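PDB 1TC3: protein (TC3 transposase) from Caenorhabditis elegans, which binds specifically to the terminal inverted repeats of the Tc3 transposon and cuts both DNA strands at its ends so that the element can excise and insert elsewhere. Local coordinates for residues Ser4-Thr9 / Ile31-His36; His25-Lys30 / His36-Tyr41. All blocks are in the same frame, centred on the assembly; numbering follows the deposited sequence.

In the fold
The specific DNA-binding domain of the transposase is a small three-helix unit, 8-19, 24-31 and 35-43, and the two contacts lie close together in it, their centres about 7 Å apart. Along the chain their segments alternate: 4-9, 25-30, 31-36, 36-41. Interaction 1 ties the extended N-terminal arm before helix 8-19 to segment 31-36, which runs into the first turn of helix 35-43; interaction 2 packs the helices of the helix-turn-helix, 24-31 and 35-43, on each other. They share His36 and touch where Arg33, Ser34 and Arg35 meet Ser28 and His25. Interaction 1 lies at the DNA backbone, while interaction 2 is buried behind the residues that reach the DNA.

Interaction 1 (Ser4-Thr9 / Ile31-His36); sequences SALSDT and ISRSRH. With nucleotides of chain B; nucleotides of chain A.
Ser4 and Arg33 meet through a charged hydrogen bond: Arg33 NH1 donates to Ser4 O at 2.6 Å (152°), with the carbonyl near the guanidinium plane and the donor tilted 32° from the carbonyl plane. The same NH1 makes a weak bond to O3' of DA9 of chain B, and Arg33 NE forms a salt bridge with Glu10, which probably restricts the group's rotation. The bend of Arg33 at chi2 (-48°) carries the guanidinium along the arm to Ser4. Apolar contact comes from Leu6, whose CD2 lies over one guanidinium face, near its rim, and 3.9 Å from Arg33 CG; Leu6 also packs on Leu14 and Tyr41. This is the turn of the helix-turn-helix, where Ser34 is the N-cap of helix 35-43, its OG accepting from the backbone N of Cys37. Phosphate is gripped here too: Ser34 N (3.1 Å) and OG (2.8 Å) both donate to OP2 of DG10 of chain B. Base contact follows one residue on: Arg35 NH1 donates to N7 of DG8 of chain A at 2.8 Å, while NH2 reaches the same N7 at 3.1 Å and, weakly, O6, on the guanine's major-groove edge.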
loop_
_atom_site.group_PDB
_atom_site.type_symbol
_atom_site.label_atom_id
_atom_site.label_comp_id
_atom_site.label_asym_id
_atom_site.label_seq_id
_atom_site.Cartn_x
_atom_site.Cartn_y
_atom_site.Cartn_z
ATOM N N SER C 4 2.077 -10.187 6.393
ATOM C CA SER C 4 0.675 -10.270 6.085
ATOM C C SER C 4 0.266 -9.421 4.922
ATOM O O SER C 4 0.879 -8.387 4.607
ATOM C CB SER C 4 -0.190 -9.876 7.248
ATOM O OG SER C 4 0.502 -8.997 8.099
ATOM N N ALA C 5 -0.805 -9.875 4.296
ATOM C CA ALA C 5 -1.351 -9.145 3.181
ATOM C C ALA C 5 -2.029 -7.862 3.680
ATOM O O ALA C 5 -2.388 -7.740 4.847
ATOM C CB ALA C 5 -2.249 -10.061 2.374
ATOM N N LEU C 6 -2.200 -6.879 2.808
ATOM C CA LEU C 6 -2.780 -5.604 3.212
ATOM C C LEU C 6 -4.244 -5.635 3.487
ATOM O O LEU C 6 -5.038 -6.000 2.620
ATOM C CB LEU C 6 -2.528 -4.434 2.217
ATOM C CG LEU C 6 -1.065 -4.214 1.878
ATOM C CD1 LEU C 6 -0.970 -3.541 0.518
ATOM C CD2 LEU C 6 -0.437 -3.405 2.995
ATOM N N SER C 7 -4.565 -5.138 4.669
ATOM C CA SER C 7 -5.915 -5.033 5.106
ATOM C C SER C 7 -6.653 -3.960 4.359
ATOM O O SER C 7 -6.099 -2.992 3.859
ATOM C CB SER C 7 -5.993 -4.822 6.596
ATOM O OG SER C 7 -5.222 -3.730 7.038
ATOM N N ASP C 8 -7.940 -4.127 4.291
ATOM C CA ASP C 8 -8.756 -3.168 3.605
ATOM C C ASP C 8 -8.512 -1.770 4.113
ATOM O O ASP C 8 -8.556 -0.837 3.325
ATOM C CB ASP C 8 -10.239 -3.569 3.492
ATOM C CG ASP C 8 -10.851 -4.154 4.736
ATOM O OD1 ASP C 8 -10.134 -3.951 5.833
ATOM O OD2 ASP C 8 -11.934 -4.726 4.699
ATOM N N THR C 9 -8.241 -1.629 5.417
ATOM C CA THR C 9 -7.940 -0.307 5.966
ATOM C C THR C 9 -6.606 0.269 5.419
ATOM O O THR C 9 -6.513 1.412 4.944
ATOM C CB THR C 9 -7.831 -0.330 7.497
ATOM O OG1 THR C 9 -6.936 -1.351 7.920
ATOM C CG2 THR C 9 -9.215 -0.477 8.085
ATOM N N ILE C 31 2.252 3.737 7.755
ATOM C CA ILE C 31 1.531 2.551 8.187
ATOM C C ILE C 31 2.416 1.360 8.441
ATOM O O ILE C 31 2.002 0.205 8.483
ATOM C CB ILE C 31 0.492 2.174 7.183
ATOM C CG1 ILE C 31 1.268 1.673 5.988
ATOM C CG2 ILE C 31 -0.345 3.395 6.843
ATOM C CD1 ILE C 31 0.348 1.316 4.840
ATOM N N SER C 32 3.651 1.649 8.650
ATOM C CA SER C 32 4.568 0.577 8.936
ATOM C C SER C 32 4.539 -0.596 7.992
ATOM O O SER C 32 4.553 -1.726 8.417
ATOM C CB SER C 32 4.462 0.170 10.379
ATOM O OG SER C 32 4.385 1.363 11.135
ATOM N N ARG C 33 4.576 -0.337 6.703
ATOM C CA ARG C 33 4.614 -1.370 5.702
ATOM C C ARG C 33 5.753 -1.108 4.736
ATOM O O ARG C 33 6.106 0.021 4.479
ATOM C CB ARG C 33 3.316 -1.389 4.914
ATOM C CG ARG C 33 2.177 -2.078 5.642
ATOM C CD ARG C 33 2.534 -3.432 6.230
ATOM N NE ARG C 33 1.344 -4.080 6.765
ATOM C CZ ARG C 33 0.970 -5.334 6.533
ATOM N NH1 ARG C 33 1.680 -6.166 5.774
ATOM N NH2 ARG C 33 -0.161 -5.780 7.078
ATOM N N SER C 34 6.321 -2.159 4.191
ATOM C CA SER C 34 7.395 -2.076 3.231
ATOM C C SER C 34 6.942 -1.287 2.001
ATOM O O SER C 34 5.758 -1.217 1.655
ATOM C CB SER C 34 7.778 -3.495 2.810
ATOM O OG SER C 34 6.831 -4.012 1.883
ATOM N N ARG C 35 7.923 -0.684 1.339
ATOM C CA ARG C 35 7.689 0.119 0.166
ATOM C C ARG C 35 7.195 -0.788 -0.926
ATOM O O ARG C 35 6.303 -0.419 -1.698
ATOM C CB ARG C 35 8.984 0.845 -0.225
ATOM C CG ARG C 35 9.238 2.185 0.487
ATOM C CD ARG C 35 10.484 2.938 0.029
ATOM N NE ARG C 35 11.710 2.147 0.108
ATOM C CZ ARG C 35 12.473 1.911 -0.944
ATOM N NH1 ARG C 35 12.161 2.425 -2.145
ATOM N NH2 ARG C 35 13.571 1.165 -0.794
ATOM N N HIS C 36 7.807 -1.985 -0.902
ATOM C CA HIS C 36 7.532 -3.059 -1.819
ATOM C C HIS C 36 6.050 -3.342 -1.900
ATOM O O HIS C 36 5.451 -3.281 -2.969
ATOM C CB HIS C 36 8.304 -4.346 -1.464
ATOM C CG HIS C 36 8.334 -5.355 -2.577
ATOM N ND1 HIS C 36 9.014 -6.552 -2.440
ATOM C CD2 HIS C 36 7.763 -5.322 -3.816
ATOM C CE1 HIS C 36 8.876 -7.187 -3.610
ATOM N NE2 HIS C 36 8.138 -6.476 -4.458
ATOM P P DG B 10 5.499 -6.234 5.016
ATOM O OP1 DG B 10 5.336 -5.996 6.468
ATOM O OP2 DG B 10 5.378 -5.123 4.055
ATOM O "O5'" DG B 10 6.844 -7.092 4.798
ATOM C "C5'" DG B 10 7.429 -7.841 5.826
ATOM C "C4'" DG B 10 8.912 -8.098 5.559
ATOM O "O4'" DG B 10 9.135 -8.440 4.177
ATOM C "C3'" DG B 10 9.831 -6.904 5.826
ATOM O "O3'" DG B 10 10.658 -7.154 6.942
ATOM C "C2'" DG B 10 10.648 -6.695 4.539
ATOM C "C1'" DG B 10 10.423 -7.983 3.764
ATOM N N9 DG B 10 10.312 -7.856 2.316
ATOM C C8 DG B 10 9.364 -7.187 1.573
ATOM N N7 DG B 10 9.435 -7.420 0.284
ATOM C C5 DG B 10 10.403 -8.411 0.203
ATOM C C6 DG B 10 10.889 -9.036 -0.929
ATOM O O6 DG B 10 10.500 -8.862 -2.079
ATOM N N1 DG B 10 11.878 -9.962 -0.625
ATOM C C2 DG B 10 12.346 -10.208 0.646
ATOM N N2 DG B 10 13.310 -11.124 0.715
ATOM N N3 DG B 10 11.887 -9.619 1.750
ATOM C C4 DG B 10 10.935 -8.714 1.440
ATOM P P DG A 8 10.372 3.981 -6.831
ATOM O OP1 DG A 8 9.086 3.937 -7.537
ATOM O OP2 DG A 8 10.505 3.513 -5.429
ATOM O "O5'" DG A 8 11.404 3.257 -7.764
ATOM C "C5'" DG A 8 12.181 2.239 -7.355
ATOM C "C4'" DG A 8 13.268 2.069 -8.391
ATOM O "O4'" DG A 8 14.484 2.601 -7.900
ATOM C "C3'" DG A 8 13.586 0.635 -8.760
ATOM O "O3'" DG A 8 13.469 0.547 -10.114
ATOM C "C2'" DG A 8 15.002 0.350 -8.271
ATOM C "C1'" DG A 8 15.210 1.527 -7.348
ATOM N N9 DG A 8 14.833 1.358 -5.946
ATOM C C8 DG A 8 13.990 1.921 -5.019
ATOM N N7 DG A 8 14.150 1.468 -3.803
ATOM C C5 DG A 8 15.234 0.615 -3.896
ATOM C C6 DG A 8 15.912 -0.122 -2.896
ATOM O O6 DG A 8 15.640 -0.224 -1.697
ATOM N N1 DG A 8 16.994 -0.799 -3.402
ATOM C C2 DG A 8 17.325 -0.803 -4.706
ATOM N N2 DG A 8 18.342 -1.579 -4.993
ATOM N N3 DG A 8 16.693 -0.152 -5.672
ATOM C C4 DG A 8 15.690 0.569 -5.195
ATOM P P DA B 9 2.749 -8.479 -0.966
ATOM O OP1 DA B 9 1.312 -8.277 -0.678
ATOM O OP2 DA B 9 3.390 -7.723 -2.070
ATOM O "O5'" DA B 9 3.504 -8.216 0.414
ATOM C "C5'" DA B 9 2.996 -8.885 1.486
ATOM C "C4'" DA B 9 3.935 -8.806 2.659
ATOM O "O4'" DA B 9 5.078 -9.673 2.479
ATOM C "C3'" DA B 9 4.461 -7.420 2.962
ATOM O "O3'" DA B 9 4.468 -7.241 4.414
ATOM C "C2'" DA B 9 5.806 -7.439 2.237
ATOM C "C1'" DA B 9 6.167 -8.913 2.029
ATOM N N9 DA B 9 6.466 -9.283 0.636
ATOM C C8 DA B 9 6.052 -8.747 -0.551
ATOM N N7 DA B 9 6.527 -9.340 -1.612
ATOM C C5 DA B 9 7.372 -10.305 -1.100
ATOM C C6 DA B 9 8.167 -11.271 -1.724
ATOM N N6 DA B 9 8.285 -11.366 -3.061
ATOM N N1 DA B 9 8.853 -12.118 -0.929
ATOM C C2 DA B 9 8.717 -12.020 0.396
ATOM N N3 DA B 9 7.976 -11.153 1.094
ATOM C C4 DA B 9 7.324 -10.307 0.280
#

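Interaction 2 (His25-Lys30 / His36-Tyr41); sequences HEMSRK and HCIRVY. Unlike the reference sequence in segment 36-41: Val40 (reference Glu). With nucleotides of chain A; nucleotides of chain B.
In the helix-turn-helix, Ile38 of helix 35-43 packs against Met27 and Ser28 of helix 24-31, and no hydrogen bond links the two segments. Ile38 CD1 lies 3.6 Å from Ser28 OG, while its other branch, CG2, sits 4.0 Å from Met27 SD; Met27 and Ile38 cross at a slant. CG1 lies beside the backbone N (chi1 -51°), which sends CD1 to Ser28, against its OG and backbone N, and leaves CG2 for the sulfur. Ile38 thus fills part of the interface between the helices, and Met27 continues into the core on Met17 and Leu42. Helix 35-43 acts as recognition helix and presents its N-terminal end to the major groove. There His36 donates from ND1 to N7 of DG10 of chain B at 2.9 Å (148°), although the ring sits too close to O6 of that guanine in the model, so its exact placing is less sure. Without the imidazole, as with an alanine here, this N7 would probably lose its donor. Helix 24-31 adds His25, whose NE2 donates to N7 of DG7 of chain A at 2.9 Å. Arg39 grips OP2 of DG8 of chain A with both NE and NH2, each at 3.1 Å, its guanidinium meeting the phosphate edge-on.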
loop_
_atom_site.group_PDB
_atom_site.type_symbol
_atom_site.label_atom_id
_atom_site.label_comp_id
_atom_site.label_asym_id
_atom_site.label_seq_id
_atom_site.Cartn_x
_atom_site.Cartn_y
_atom_site.Cartn_z
ATOM N N HIS C 25 8.102 6.508 0.523
ATOM C CA HIS C 25 8.780 6.386 1.776
ATOM C C HIS C 25 7.956 6.888 2.933
ATOM O O HIS C 25 7.981 6.325 3.997
ATOM C CB HIS C 25 10.110 7.143 1.718
ATOM C CG HIS C 25 11.287 6.414 1.208
ATOM N ND1 HIS C 25 12.184 5.769 2.076
ATOM C CD2 HIS C 25 11.742 6.281 -0.055
ATOM C CE1 HIS C 25 13.175 5.248 1.335
ATOM N NE2 HIS C 25 12.936 5.555 0.041
ATOM N N GLU C 26 7.257 7.986 2.775
ATOM C CA GLU C 26 6.517 8.461 3.918
ATOM C C GLU C 26 5.369 7.513 4.239
ATOM O O GLU C 26 5.030 7.189 5.391
ATOM C CB GLU C 26 6.059 9.911 3.761
ATOM C CG GLU C 26 5.507 10.498 5.078
ATOM C CD GLU C 26 5.174 11.958 4.941
ATOM O OE1 GLU C 26 4.928 12.313 3.704
ATOM O OE2 GLU C 26 5.150 12.737 5.885
ATOM N N MET C 27 4.783 7.020 3.165
ATOM C CA MET C 27 3.694 6.072 3.231
ATOM C C MET C 27 4.124 4.879 4.087
ATOM O O MET C 27 3.475 4.469 5.033
ATOM C CB MET C 27 3.419 5.643 1.781
ATOM C CG MET C 27 2.257 6.396 1.179
ATOM S SD MET C 27 1.884 5.891 -0.515
ATOM C CE MET C 27 0.444 6.977 -0.718
ATOM N N SER C 28 5.269 4.306 3.796
ATOM C CA SER C 28 5.678 3.197 4.619
ATOM C C SER C 28 5.768 3.598 6.033
ATOM O O SER C 28 5.339 2.907 6.917
ATOM C CB SER C 28 7.068 2.681 4.288
ATOM O OG SER C 28 7.077 2.313 2.928
ATOM N N ARG C 29 6.370 4.716 6.277
ATOM C CA ARG C 29 6.519 5.046 7.665
ATOM C C ARG C 29 5.196 5.190 8.323
ATOM O O ARG C 29 4.969 4.756 9.459
ATOM C CB ARG C 29 7.402 6.261 7.881
ATOM C CG ARG C 29 8.729 6.181 7.142
ATOM C CD ARG C 29 9.595 7.378 7.488
ATOM N NE ARG C 29 9.764 8.293 6.372
ATOM C CZ ARG C 29 9.115 9.437 6.265
ATOM N NH1 ARG C 29 8.249 9.872 7.209
ATOM N NH2 ARG C 29 9.371 10.165 5.174
ATOM N N LYS C 30 4.327 5.811 7.571
ATOM C CA LYS C 30 3.020 6.066 8.108
ATOM C C LYS C 30 2.273 4.809 8.557
ATOM O O LYS C 30 1.729 4.788 9.645
ATOM C CB LYS C 30 2.206 6.979 7.213
ATOM C CG LYS C 30 2.121 8.397 7.732
ATOM C CD LYS C 30 3.497 8.926 8.071
ATOM C CE LYS C 30 3.501 10.310 8.686
ATOM N NZ LYS C 30 4.856 10.893 8.697
ATOM N N HIS C 36 7.807 -1.985 -0.902
ATOM C CA HIS C 36 7.532 -3.059 -1.819
ATOM C C HIS C 36 6.050 -3.342 -1.900
ATOM O O HIS C 36 5.451 -3.281 -2.969
ATOM C CB HIS C 36 8.304 -4.346 -1.464
ATOM C CG HIS C 36 8.334 -5.355 -2.577
ATOM N ND1 HIS C 36 9.014 -6.552 -2.440
ATOM C CD2 HIS C 36 7.763 -5.322 -3.816
ATOM C CE1 HIS C 36 8.876 -7.187 -3.610
ATOM N NE2 HIS C 36 8.138 -6.476 -4.458
ATOM N N CYS C 37 5.408 -3.670 -0.794
ATOM C CA CYS C 37 4.013 -3.933 -0.998
ATOM C C CYS C 37 3.316 -2.709 -1.496
ATOM O O CYS C 37 2.627 -2.710 -2.529
ATOM C CB CYS C 37 3.269 -4.572 0.174
ATOM S SG CYS C 37 3.815 -3.834 1.693
ATOM N N ILE C 38 3.527 -1.642 -0.749
ATOM C CA ILE C 38 2.914 -0.383 -1.112
ATOM C C ILE C 38 3.013 -0.095 -2.599
ATOM O O ILE C 38 2.031 0.234 -3.269
ATOM C CB ILE C 38 3.519 0.725 -0.301
ATOM C CG1 ILE C 38 3.488 0.336 1.163
ATOM C CG2 ILE C 38 2.693 1.966 -0.493
ATOM C CD1 ILE C 38 3.640 1.545 2.049
ATOM N N ARG C 39 4.221 -0.238 -3.121
ATOM C CA ARG C 39 4.449 0.025 -4.530
ATOM C C ARG C 39 3.523 -0.797 -5.398
ATOM O O ARG C 39 2.559 -0.284 -5.989
ATOM C CB ARG C 39 5.886 -0.207 -4.903
ATOM C CG ARG C 39 6.383 0.692 -6.020
ATOM C CD ARG C 39 7.798 0.321 -6.448
ATOM N NE ARG C 39 8.863 0.875 -5.600
ATOM C CZ ARG C 39 9.415 0.248 -4.584
ATOM N NH1 ARG C 39 8.991 -0.963 -4.233
ATOM N NH2 ARG C 39 10.352 0.838 -3.876
ATOM N N VAL C 40 3.825 -2.095 -5.423
ATOM C CA VAL C 40 3.077 -3.065 -6.190
ATOM C C VAL C 40 1.577 -2.810 -6.174
ATOM O O VAL C 40 0.953 -2.732 -7.222
ATOM C CB VAL C 40 3.378 -4.491 -5.741
ATOM C CG1 VAL C 40 2.883 -5.475 -6.783
ATOM C CG2 VAL C 40 4.863 -4.720 -5.548
ATOM N N TYR C 41 1.016 -2.663 -4.982
ATOM C CA TYR C 41 -0.400 -2.412 -4.815
ATOM C C TYR C 41 -0.893 -1.163 -5.514
ATOM O O TYR C 41 -1.922 -1.189 -6.169
ATOM C CB TYR C 41 -0.773 -2.262 -3.337
ATOM C CG TYR C 41 -2.167 -1.675 -3.160
ATOM C CD1 TYR C 41 -3.291 -2.422 -3.498
ATOM C CD2 TYR C 41 -2.366 -0.377 -2.688
ATOM C CE1 TYR C 41 -4.579 -1.925 -3.323
ATOM C CE2 TYR C 41 -3.646 0.156 -2.527
ATOM C CZ TYR C 41 -4.751 -0.629 -2.845
ATOM O OH TYR C 41 -5.996 -0.126 -2.674
ATOM P P DG A 7 9.710 8.255 -2.963
ATOM O OP1 DG A 7 8.468 8.415 -3.750
ATOM O OP2 DG A 7 9.856 7.573 -1.667
ATOM O "O5'" DG A 7 10.657 7.482 -3.948
ATOM C "C5'" DG A 7 10.507 7.914 -5.263
ATOM C "C4'" DG A 7 11.714 7.491 -6.053
ATOM O "O4'" DG A 7 12.943 7.828 -5.365
ATOM C "C3'" DG A 7 11.865 6.006 -6.099
ATOM O "O3'" DG A 7 10.888 5.486 -6.954
ATOM C "C2'" DG A 7 13.274 5.890 -6.687
ATOM C "C1'" DG A 7 13.942 6.899 -5.778
ATOM N N9 DG A 7 14.321 6.205 -4.597
ATOM C C8 DG A 7 13.702 6.273 -3.388
ATOM N N7 DG A 7 14.270 5.496 -2.503
ATOM C C5 DG A 7 15.297 4.856 -3.201
ATOM C C6 DG A 7 16.223 3.870 -2.790
ATOM O O6 DG A 7 16.387 3.337 -1.680
ATOM N N1 DG A 7 17.064 3.520 -3.805
ATOM C C2 DG A 7 17.024 4.001 -5.076
ATOM N N2 DG A 7 17.960 3.504 -5.897
ATOM N N3 DG A 7 16.155 4.905 -5.497
ATOM C C4 DG A 7 15.301 5.249 -4.511
ATOM P P DG B 10 5.499 -6.234 5.016
ATOM O OP1 DG B 10 5.336 -5.996 6.468
ATOM O OP2 DG B 10 5.378 -5.123 4.055
ATOM O "O5'" DG B 10 6.844 -7.092 4.798
ATOM C "C5'" DG B 10 7.429 -7.841 5.826
ATOM C "C4'" DG B 10 8.912 -8.098 5.559
ATOM O "O4'" DG B 10 9.135 -8.440 4.177
ATOM C "C3'" DG B 10 9.831 -6.904 5.826
ATOM O "O3'" DG B 10 10.658 -7.154 6.942
ATOM C "C2'" DG B 10 10.648 -6.695 4.539
ATOM C "C1'" DG B 10 10.423 -7.983 3.764
ATOM N N9 DG B 10 10.312 -7.856 2.316
ATOM C C8 DG B 10 9.364 -7.187 1.573
ATOM N N7 DG B 10 9.435 -7.420 0.284
ATOM C C5 DG B 10 10.403 -8.411 0.203
ATOM C C6 DG B 10 10.889 -9.036 -0.929
ATOM O O6 DG B 10 10.500 -8.862 -2.079
ATOM N N1 DG B 10 11.878 -9.962 -0.625
ATOM C C2 DG B 10 12.346 -10.208 0.646
ATOM N N2 DG B 10 13.310 -11.124 0.715
ATOM N N3 DG B 10 11.887 -9.619 1.750
ATOM C C4 DG B 10 10.935 -8.714 1.440
ATOM P P DG A 8 10.372 3.981 -6.831
ATOM O OP1 DG A 8 9.086 3.937 -7.537
ATOM O OP2 DG A 8 10.505 3.513 -5.429
ATOM O "O5'" DG A 8 11.404 3.257 -7.764
ATOM C "C5'" DG A 8 12.181 2.239 -7.355
ATOM C "C4'" DG A 8 13.268 2.069 -8.391
ATOM O "O4'" DG A 8 14.484 2.601 -7.900
ATOM C "C3'" DG A 8 13.586 0.635 -8.760
ATOM O "O3'" DG A 8 13.469 0.547 -10.114
ATOM C "C2'" DG A 8 15.002 0.350 -8.271
ATOM C "C1'" DG A 8 15.210 1.527 -7.348
ATOM N N9 DG A 8 14.833 1.358 -5.946
ATOM C C8 DG A 8 13.990 1.921 -5.019
ATOM N N7 DG A 8 14.150 1.468 -3.803
ATOM C C5 DG A 8 15.234 0.615 -3.896
ATOM C C6 DG A 8 15.912 -0.122 -2.896
ATOM O O6 DG A 8 15.640 -0.224 -1.697
ATOM N N1 DG A 8 16.994 -0.799 -3.402
ATOM C C2 DG A 8 17.325 -0.803 -4.706
ATOM N N2 DG A 8 18.342 -1.579 -4.993
ATOM N N3 DG A 8 16.693 -0.152 -5.672
ATOM C C4 DG A 8 15.690 0.569 -5.195
#